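Local atomic coordinates of RagB/SusD domain protein (Flavobacterium johnsoniae, PDB entry 5J90), a protein that binds chitin as a SusD homolog and probably helps to capture chitin chains at the cell surface for uptake. Residues 151-154 and 155-158; 126-129 and 130-134. All coordinates share one frame; numbering follows the deposited sequence.

Contact 1: 151-154 and 155-158; sequences YDSQ and EEVY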
loop_
_atom_site.group_PDB
_atom_site.type_symbol
_atom_site.label_atom_id
_atom_site.label_comp_id
_atom_site.label_asym_id
_atom_site.label_seq_id
_atom_site.Cartn_x
_atom_site.Cartn_y
_atom_site.Cartn_z
ATOM N N TYR A 151 14.897 6.358 -11.606
ATOM C CA TYR A 151 14.341 6.725 -10.307
ATOM C C TYR A 151 14.604 5.602 -9.310
ATOM O O TYR A 151 14.627 4.431 -9.684
ATOM C CB TYR A 151 12.833 6.916 -10.413
ATOM C CG TYR A 151 12.346 8.167 -11.135
ATOM C CD1 TYR A 151 12.995 8.668 -12.268
ATOM C CD2 TYR A 151 11.193 8.815 -10.709
ATOM C CE1 TYR A 151 12.511 9.801 -12.927
ATOM C CE2 TYR A 151 10.706 9.946 -11.363
ATOM C CZ TYR A 151 11.366 10.430 -12.474
ATOM O OH TYR A 151 10.882 11.553 -13.111
ATOM N N ASP A 152 14.784 5.963 -8.045
ATOM C CA ASP A 152 14.791 4.979 -6.966
ATOM C C ASP A 152 13.365 4.794 -6.435
ATOM O O ASP A 152 12.540 5.704 -6.520
ATOM C CB ASP A 152 15.649 5.457 -5.792
ATOM C CG ASP A 152 17.111 5.654 -6.136
ATOM O OD1 ASP A 152 17.570 5.226 -7.212
ATOM O OD2 ASP A 152 17.816 6.237 -5.281
ATOM N N SER A 153 13.084 3.625 -5.854
ATOM C CA SER A 153 11.810 3.460 -5.164
ATOM C C SER A 153 11.814 4.312 -3.895
ATOM O O SER A 153 12.872 4.640 -3.357
ATOM C CB SER A 153 11.560 1.999 -4.797
ATOM O OG SER A 153 12.425 1.609 -3.741
ATOM N N GLN A 154 10.634 4.674 -3.415
ATOM C CA GLN A 154 10.586 5.424 -2.168
ATOM C C GLN A 154 11.204 4.652 -1.000
ATOM O O GLN A 154 11.864 5.241 -0.144
ATOM C CB GLN A 154 9.167 5.849 -1.838
ATOM C CG GLN A 154 9.099 6.726 -0.588
ATOM C CD GLN A 154 7.692 7.197 -0.318
ATOM O OE1 GLN A 154 6.833 6.406 0.072
ATOM N NE2 GLN A 154 7.432 8.489 -0.546
ATOM N N GLU A 155 10.991 3.338 -0.971
ATOM C CA GLU A 155 11.601 2.494 0.053
ATOM C C GLU A 155 13.125 2.641 0.067
ATOM O O GLU A 155 13.745 2.763 1.127
ATOM C CB GLU A 155 11.183 1.039 -0.172
ATOM C CG GLU A 155 11.636 0.053 0.924
ATOM C CD GLU A 155 12.932 -0.681 0.609
ATOM O OE1 GLU A 155 13.369 -0.698 -0.565
ATOM O OE2 GLU A 155 13.525 -1.259 1.553
ATOM N N GLU A 156 13.725 2.617 -1.117
ATOM C CA GLU A 156 15.165 2.812 -1.271
ATOM C C GLU A 156 15.604 4.208 -0.846
ATOM O O GLU A 156 16.647 4.363 -0.196
ATOM C CB GLU A 156 15.579 2.578 -2.731
ATOM C CG GLU A 156 15.559 1.108 -3.134
ATOM C CD GLU A 156 15.511 0.903 -4.645
ATOM O OE1 GLU A 156 15.423 1.880 -5.435
ATOM O OE2 GLU A 156 15.557 -0.277 -5.057
ATOM N N VAL A 157 14.826 5.222 -1.217
ATOM C CA VAL A 157 15.179 6.595 -0.846
ATOM C C VAL A 157 15.206 6.762 0.673
ATOM O O VAL A 157 16.144 7.344 1.226
ATOM C CB VAL A 157 14.254 7.637 -1.510
ATOM C CG1 VAL A 157 14.612 9.042 -1.033
ATOM C CG2 VAL A 157 14.364 7.549 -3.036
ATOM N N TYR A 158 14.191 6.240 1.353
ATOM C CA TYR A 158 14.153 6.334 2.815
ATOM C C TYR A 158 15.364 5.655 3.465
ATOM O O TYR A 158 15.987 6.222 4.366
ATOM C CB TYR A 158 12.813 5.821 3.379
ATOM C CG TYR A 158 11.837 6.960 3.614
ATOM C CD1 TYR A 158 11.197 7.587 2.547
ATOM C CD2 TYR A 158 11.604 7.460 4.897
ATOM C CE1 TYR A 158 10.335 8.655 2.752
ATOM C CE2 TYR A 158 10.744 8.526 5.115
ATOM C CZ TYR A 158 10.123 9.131 4.042
ATOM O OH TYR A 158 9.281 10.199 4.289
HETATM O O HOH W 1 12.269 -1.022 -3.022
#

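Contact 2: 126-129 and 130-134; sequences GMHR and MTDTF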
loop_
_atom_site.group_PDB
_atom_site.type_symbol
_atom_site.label_atom_id
_atom_site.label_comp_id
_atom_site.label_asym_id
_atom_site.label_seq_id
_atom_site.Cartn_x
_atom_site.Cartn_y
_atom_site.Cartn_z
ATOM N N GLY A 126 15.549 18.879 2.323
ATOM C CA GLY A 126 14.865 19.260 1.100
ATOM C C GLY A 126 14.272 18.083 0.343
ATOM O O GLY A 126 13.145 18.159 -0.174
ATOM N N MET A 127 15.015 16.986 0.258
ATOM C CA MET A 127 14.590 15.889 -0.610
ATOM C C MET A 127 13.551 14.930 -0.017
ATOM O O MET A 127 12.821 14.287 -0.777
ATOM C CB MET A 127 15.796 15.139 -1.195
ATOM C CG MET A 127 16.744 16.048 -2.005
ATOM S SD MET A 127 15.953 16.964 -3.356
ATOM C CE MET A 127 15.507 15.624 -4.459
ATOM N N HIS A 128 13.445 14.841 1.314
ATOM C CA HIS A 128 12.354 14.025 1.861
ATOM C C HIS A 128 11.004 14.605 1.440
ATOM O O HIS A 128 10.050 13.869 1.179
ATOM C CB HIS A 128 12.445 13.814 3.391
ATOM C CG HIS A 128 11.863 14.935 4.209
ATOM N ND1 HIS A 128 12.564 16.086 4.506
ATOM C CD2 HIS A 128 10.642 15.082 4.781
ATOM C CE1 HIS A 128 11.803 16.889 5.234
ATOM N NE2 HIS A 128 10.633 16.303 5.416
ATOM N N ARG A 129 10.929 15.931 1.326
ATOM C CA ARG A 129 9.717 16.584 0.836
ATOM C C ARG A 129 9.402 16.133 -0.590
ATOM O O ARG A 129 8.247 15.852 -0.935
ATOM C CB ARG A 129 9.877 18.107 0.901
ATOM C CG ARG A 129 9.878 18.649 2.331
ATOM C CD ARG A 129 10.566 20.027 2.447
ATOM N NE ARG A 129 10.126 20.990 1.428
ATOM C CZ ARG A 129 9.046 21.763 1.520
ATOM N NH1 ARG A 129 8.251 21.709 2.583
ATOM N NH2 ARG A 129 8.744 22.609 0.539
ATOM N N MET A 130 10.439 16.049 -1.419
ATOM C CA MET A 130 10.283 15.609 -2.800
ATOM C C MET A 130 9.712 14.196 -2.895
ATOM O O MET A 130 8.725 13.970 -3.598
ATOM C CB MET A 130 11.627 15.693 -3.525
ATOM C CG MET A 130 11.521 15.539 -5.046
ATOM S SD MET A 130 10.831 16.998 -5.892
ATOM C CE MET A 130 12.154 18.188 -5.636
ATOM N N THR A 131 10.310 13.243 -2.186
ATOM C CA THR A 131 9.768 11.891 -2.258
ATOM C C THR A 131 8.399 11.775 -1.585
ATOM O O THR A 131 7.536 11.025 -2.047
ATOM C CB THR A 131 10.748 10.812 -1.743
ATOM O OG1 THR A 131 10.122 9.524 -1.827
ATOM C CG2 THR A 131 11.123 11.048 -0.290
ATOM N N ASP A 132 8.168 12.555 -0.537
ATOM C CA ASP A 132 6.854 12.546 0.090
ATOM C C ASP A 132 5.763 13.072 -0.835
ATOM O O ASP A 132 4.587 12.768 -0.645
ATOM C CB ASP A 132 6.875 13.332 1.395
ATOM C CG ASP A 132 7.618 12.613 2.495
ATOM O OD1 ASP A 132 7.969 11.422 2.340
ATOM O OD2 ASP A 132 7.841 13.259 3.538
ATOM N N THR A 133 6.151 13.853 -1.842
ATOM C CA THR A 133 5.210 14.405 -2.808
ATOM C C THR A 133 4.964 13.467 -3.996
ATOM O O THR A 133 3.822 13.260 -4.391
ATOM C CB THR A 133 5.698 15.786 -3.290
ATOM O OG1 THR A 133 5.727 16.678 -2.165
ATOM C CG2 THR A 133 4.784 16.365 -4.343
ATOM N N PHE A 134 6.034 12.877 -4.535
ATOM C CA PHE A 134 5.942 12.102 -5.776
ATOM C C PHE A 134 6.006 10.587 -5.604
ATOM O O PHE A 134 5.521 9.844 -6.473
ATOM C CB PHE A 134 7.041 12.550 -6.759
ATOM C CG PHE A 134 6.865 13.956 -7.257
ATOM C CD1 PHE A 134 5.964 14.234 -8.274
ATOM C CD2 PHE A 134 7.578 15.008 -6.688
ATOM C CE1 PHE A 134 5.772 15.530 -8.714
ATOM C CE2 PHE A 134 7.387 16.309 -7.124
ATOM C CZ PHE A 134 6.486 16.567 -8.140
#

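Contact 1: 151-154 and 155-158
Ser153 and Glu156 grip each other at the start of helix 154-177, each side chain taking the other's backbone N-H. Ser153 OG accepts from Glu156 N at 3.1 Å, an N-H···O angle of 162°. In return the Glu156 side chain runs back toward the residue before the helix: CG lies anti to its own carbonyl carbon (chi1 -73°) and the chain then extends, passing CG at 3.2 Å from Ser153 OG and bringing OE1 to 2.9 Å from Ser153 N. That donor approaches from above the carboxylate plane, 49° out of it. Two N-H groups at the helix start thus find acceptors in side chains. The two carboxylates of Asp152 and Glu156 stand nearly perpendicular, with Asp152 OD1 4.4 Å from Glu156 OE1; this closeness of like charges is probably eased by the bonds of Asp152 to Ser140 and Gln160. With an alanine in place of Glu156, Ser153 N would probably lose its side-chain acceptor, and the first turn would be likely to fray more easily. A water bonded to both Ser153 OG and Glu155 OE1 links the cap residue to the first turn, while Glu155 OE2 forms a salt bridge with Lys218. Gln154 and Tyr158, one turn apart, lie side by side and point the same way, Gln154 CG resting 3.9 Å from Tyr158 CD1, with the amide and ring planes steeply inclined. Their polar ends reach other parts of the chain, Gln154 to Thr131 and Trp501, Tyr158 to Asp132. Val157 CG2 meets Asp152 CB at 3.7 Å, an apolar touch that spans the N-cap. With Ser153 as N-cap and Glu156 as the third residue after it, the reciprocal pair is a classic capping box.

Contact 2: 126-129 and 130-134
Asp132 folds back over the carbonyl of His128 in the last turns of helix 113-134, part of the mainly helical SusD-like fold, where i to i+4 bonds bind residues 126-129 to 130-134. Its CB stands 3.2 Å from His128 O, the same oxygen that takes the Asp132 N-H. CG swings to the side of its own backbone N, opposite the carbonyl carbon (chi1 -72°), and comes closer still, 3.0 Å from His128 O. Beyond it the carboxylate splits its duties: OD2 lies near the plane of the His128 ring at its edge, 3.6 Å from CD2, and forms a salt bridge with Arg213, while OD1 is held by Trp501 and the Tyr158 hydroxyl of the next helix. The carboxylate and ring planes are 81° apart. Since OD1 and OD2 both sit near the acceptor His128 O, the outside donors probably offset the repulsion and fix the rotation of this buried charge. The imidazole is held in turn at both nitrogens, ND1 by Val124 O within its own helix and NE2 by Arg209, while Arg129 CG covers one ring face, offset toward the rim. Around the helix, Met127 and Met130 run side by side in the same direction. Met127 bends at chi2 and chi3, which turns its CE in to touch Met130 CB at 4.0 Å, and both side chains pack on Tyr94 of helix 83-108. Thr131 N bonds to Met127 O almost straight, and Thr131 CG2 rests against His128 O. At the C-terminal end the backbone bond from Thr133 N to Arg129 O is weak, and the side chain adds a second hold on that oxygen: Thr133 OG1 donates to Arg129 O at 2.9 Å, tilted 31° from the carbonyl plane.

Contact 2 comes first along the chain, in the final turns of helix 113-134; contact 1 follows after the connecting loop and opens the next helix, 154-177. Their centres are 11 Å apart, and the two helices touch directly. Two probable hydrogen bonds join them, Tyr158 OH to Asp132 OD1 at 2.6 Å and Gln154 NE2 to Thr131 OG1 at 3.2 Å, and Thr131 CG2 packs against Val157 and the Tyr158 ring. The end of one helix is thereby fastened to the capped start of the next. The centre of contact 2 lies deeper, about 10 Å from the centre of the chain against about 19 Å for that of contact 1, so the pair ties the interior to a more peripheral part of the helical fold.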